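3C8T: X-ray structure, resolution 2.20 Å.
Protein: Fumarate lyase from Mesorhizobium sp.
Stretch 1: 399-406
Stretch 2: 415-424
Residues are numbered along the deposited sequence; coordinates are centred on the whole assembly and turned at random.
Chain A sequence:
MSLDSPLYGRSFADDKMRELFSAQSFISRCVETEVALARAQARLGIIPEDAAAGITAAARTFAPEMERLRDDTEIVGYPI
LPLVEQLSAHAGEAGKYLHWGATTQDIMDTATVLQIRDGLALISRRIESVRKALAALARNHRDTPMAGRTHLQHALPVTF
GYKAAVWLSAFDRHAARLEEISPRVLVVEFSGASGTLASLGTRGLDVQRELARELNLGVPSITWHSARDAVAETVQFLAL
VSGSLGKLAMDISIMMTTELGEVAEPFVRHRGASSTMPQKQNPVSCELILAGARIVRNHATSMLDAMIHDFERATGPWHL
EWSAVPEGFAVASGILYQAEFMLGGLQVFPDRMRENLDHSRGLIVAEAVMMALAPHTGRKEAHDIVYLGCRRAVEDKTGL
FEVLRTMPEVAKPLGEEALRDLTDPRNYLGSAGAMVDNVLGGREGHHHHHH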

# COMPACT_ATOMS: atom_id res chain seq x y z
N GLY A 399 2.53 47.39 11.81
CA GLY A 399 1.21 46.79 12.03
C GLY A 399 0.09 47.30 11.12
O GLY A 399 0.12 48.43 10.61
N LEU A 400 -0.92 46.46 10.91
CA LEU A 400 -2.04 46.86 10.08
C LEU A 400 -2.78 48.11 10.60
O LEU A 400 -3.17 48.96 9.78
CB LEU A 400 -2.99 45.69 9.83
CG LEU A 400 -4.22 45.98 8.93
CD1 LEU A 400 -3.85 46.37 7.48
CD2 LEU A 400 -5.22 44.85 8.96
N PHE A 401 -2.99 48.22 11.92
CA PHE A 401 -3.68 49.41 12.49
C PHE A 401 -2.95 50.71 12.14
O PHE A 401 -3.59 51.70 11.73
CB PHE A 401 -3.88 49.34 14.03
CG PHE A 401 -4.29 50.69 14.63
CD1 PHE A 401 -5.57 51.20 14.43
CD2 PHE A 401 -3.37 51.47 15.35
CE1 PHE A 401 -5.96 52.45 14.93
CE2 PHE A 401 -3.73 52.73 15.87
CZ PHE A 401 -5.03 53.22 15.66
N GLU A 402 -1.61 50.70 12.31
CA GLU A 402 -0.80 51.87 12.00
C GLU A 402 -0.83 52.26 10.50
O GLU A 402 -0.62 53.41 10.18
CB GLU A 402 0.65 51.72 12.48
CG GLU A 402 0.89 51.42 14.01
CD GLU A 402 0.29 52.43 15.03
OE1 GLU A 402 0.26 52.08 16.24
OE2 GLU A 402 -0.12 53.57 14.65
N VAL A 403 -1.11 51.32 9.61
CA VAL A 403 -1.28 51.67 8.19
C VAL A 403 -2.70 52.21 7.97
O VAL A 403 -2.87 53.31 7.42
CB VAL A 403 -0.98 50.49 7.25
CG1 VAL A 403 -1.24 50.86 5.79
CG2 VAL A 403 0.48 50.03 7.39
N LEU A 404 -3.70 51.47 8.45
CA LEU A 404 -5.12 51.79 8.17
C LEU A 404 -5.60 53.13 8.71
O LEU A 404 -6.45 53.80 8.10
CB LEU A 404 -6.06 50.67 8.66
CG LEU A 404 -5.97 49.30 7.98
CD1 LEU A 404 -6.96 48.35 8.64
CD2 LEU A 404 -6.14 49.37 6.45
N ARG A 405 -5.05 53.51 9.85
CA ARG A 405 -5.37 54.76 10.54
C ARG A 405 -5.03 56.00 9.70
O ARG A 405 -5.60 57.06 9.93
CB ARG A 405 -4.60 54.82 11.87
CG ARG A 405 -3.20 55.45 11.75
CD ARG A 405 -2.45 55.49 13.06
NE ARG A 405 -3.10 56.29 14.10
CZ ARG A 405 -2.64 56.40 15.35
NH1 ARG A 405 -1.52 55.77 15.72
NH2 ARG A 405 -3.31 57.15 16.24
N THR A 406 -4.08 55.88 8.77
CA THR A 406 -3.64 57.02 7.96
C THR A 406 -4.41 57.05 6.63
O THR A 406 -4.14 57.91 5.79
CB THR A 406 -2.11 56.98 7.62
OG1 THR A 406 -1.82 55.91 6.71
CG2 THR A 406 -1.25 56.84 8.86
N GLY A 415 -13.60 54.99 12.17
CA GLY A 415 -13.13 55.62 13.40
C GLY A 415 -11.95 54.79 13.88
O GLY A 415 -11.92 53.58 13.69
N GLU A 416 -10.98 55.46 14.48
CA GLU A 416 -9.76 54.85 14.99
C GLU A 416 -9.98 53.85 16.12
O GLU A 416 -9.25 52.85 16.20
CB GLU A 416 -8.79 55.92 15.48
CG GLU A 416 -7.68 56.21 14.49
CD GLU A 416 -6.49 56.90 15.15
OE1 GLU A 416 -6.37 56.88 16.39
OE2 GLU A 416 -5.65 57.47 14.41
N GLU A 417 -10.94 54.12 17.00
CA GLU A 417 -11.23 53.21 18.10
C GLU A 417 -11.70 51.86 17.50
O GLU A 417 -11.14 50.82 17.79
CB GLU A 417 -12.29 53.81 19.04
CG GLU A 417 -12.36 53.12 20.43
CD GLU A 417 -11.10 53.38 21.31
OE1 GLU A 417 -10.89 52.63 22.29
OE2 GLU A 417 -10.33 54.33 21.02
N ALA A 418 -12.73 51.91 16.65
CA ALA A 418 -13.18 50.72 15.92
C ALA A 418 -12.01 49.98 15.19
O ALA A 418 -11.95 48.76 15.23
CB ALA A 418 -14.28 51.09 14.92
N LEU A 419 -11.09 50.74 14.57
CA LEU A 419 -9.92 50.13 13.90
C LEU A 419 -9.00 49.36 14.85
O LEU A 419 -8.56 48.24 14.52
CB LEU A 419 -9.10 51.18 13.10
CG LEU A 419 -9.68 51.55 11.73
CD1 LEU A 419 -8.84 52.64 11.06
CD2 LEU A 419 -9.80 50.28 10.82
N ARG A 420 -8.71 49.96 16.01
CA ARG A 420 -8.03 49.27 17.12
C ARG A 420 -8.73 47.97 17.53
O ARG A 420 -8.07 46.94 17.67
CB ARG A 420 -7.92 50.18 18.35
CG ARG A 420 -7.00 51.29 18.15
CD ARG A 420 -6.86 52.08 19.40
NE ARG A 420 -6.00 53.23 19.16
CZ ARG A 420 -4.67 53.17 19.13
NH1 ARG A 420 -4.02 52.01 19.35
NH2 ARG A 420 -3.99 54.28 18.90
N ASP A 421 -10.05 48.02 17.73
CA ASP A 421 -10.84 46.82 18.08
C ASP A 421 -10.79 45.72 16.97
O ASP A 421 -10.56 44.54 17.25
CB ASP A 421 -12.29 47.24 18.37
CG ASP A 421 -12.43 48.06 19.68
OD1 ASP A 421 -11.46 48.05 20.49
OD2 ASP A 421 -13.50 48.71 19.89
N LEU A 422 -10.97 46.13 15.72
CA LEU A 422 -11.04 45.21 14.57
C LEU A 422 -9.69 44.56 14.23
O LEU A 422 -9.67 43.46 13.68
CB LEU A 422 -11.59 45.92 13.34
CG LEU A 422 -13.06 46.36 13.45
CD1 LEU A 422 -13.38 47.45 12.42
CD2 LEU A 422 -14.00 45.17 13.32
N THR A 423 -8.60 45.25 14.54
CA THR A 423 -7.27 44.73 14.33
C THR A 423 -6.72 43.93 15.50
O THR A 423 -5.61 43.43 15.40
CB THR A 423 -6.26 45.83 13.85
OG1 THR A 423 -6.22 46.91 14.79
CG2 THR A 423 -6.66 46.34 12.48
N ASP A 424 -7.48 43.81 16.59
CA ASP A 424 -7.13 42.90 17.71
C ASP A 424 -7.68 41.50 17.44
O ASP A 424 -8.90 41.29 17.47
CB ASP A 424 -7.69 43.38 19.05
CG ASP A 424 -7.22 42.52 20.25
OD1 ASP A 424 -6.72 41.37 20.09
OD2 ASP A 424 -7.38 43.01 21.39

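The two helices, 400-404 and 416-422, run nearly antiparallel, with 154° between their N-to-C directions and a closest axial approach of 9.7 Å. The start of stretch 1 therefore faces the end of stretch 2, and the contact unfolds in opposite sequence directions, burying 447 Å² in all.

Gly399 is the N-cap of the first helix and takes no part in the contact. Leu400 points toward the other stretch but touches it lightly, its CD2 lying 4.1 Å from CG2 of Thr423, one methyl against another in a buried setting.

Phe401 is the centrepiece, covered by stretch 2 more than any other residue of its helix. With chi1 in the t well, the ring lies against the second helix, its CB near Thr423 and its far end near Glu416. CD1 of Phe401 packs 3.8 Å from CB of Leu419, which meets the ring at its edge, while the aliphatic part of Arg420 covers one face: CG of Arg420 sits 3.9 Å from the centroid of the Phe401 ring, a CH-pi contact 23° off the normal. The guanidinium of Arg420 also presents a face to the ring, with its NH2 3.4 Å from CE2 of Phe401. A flat aromatic side chain suits this place because its edge and its face can each be used. Thr423 lies beside the base of the Phe401 side chain. Its OG1 lies 3.5 Å from CB of Phe401, yet its hydrogen bond is made within its own stretch, OG1 of Thr423 donating to O of Leu419 at 2.7 Å; the hydroxyl is thus satisfied in a buried site, and CG2 is left to meet leucines.

Glu402 begins by pointing away, and Val403 is out of reach, buried elsewhere in the structure. Leu404 turns back toward the partner, one helical turn after Leu400, and its CD1 packs 4.1 Å from CD2 of Leu419. Branched aliphatic chains on both sides fill this space without polar groups to satisfy.

Arg405 supplies the polar margin. Its CB points sideways, but the long chain brings the guanidinium to Glu416 in a salt bridge: NE of Arg405 donates to OE2 of Glu416 at 2.8 Å, and NH2 of Arg405 to the same OE2 at 3.0 Å, with a weak bond from NH2 of Arg405 to OE1 of Glu416 at 3.1 Å. On its own stretch, NH1 of Arg405 bridges to OE2 of Glu402 at 2.8 Å. Two carboxylates thus hold one guanidinium, whose NH2 lies only 4.0 Å from the like-charged NH2 of Arg420. Thr406 points away and makes no contact.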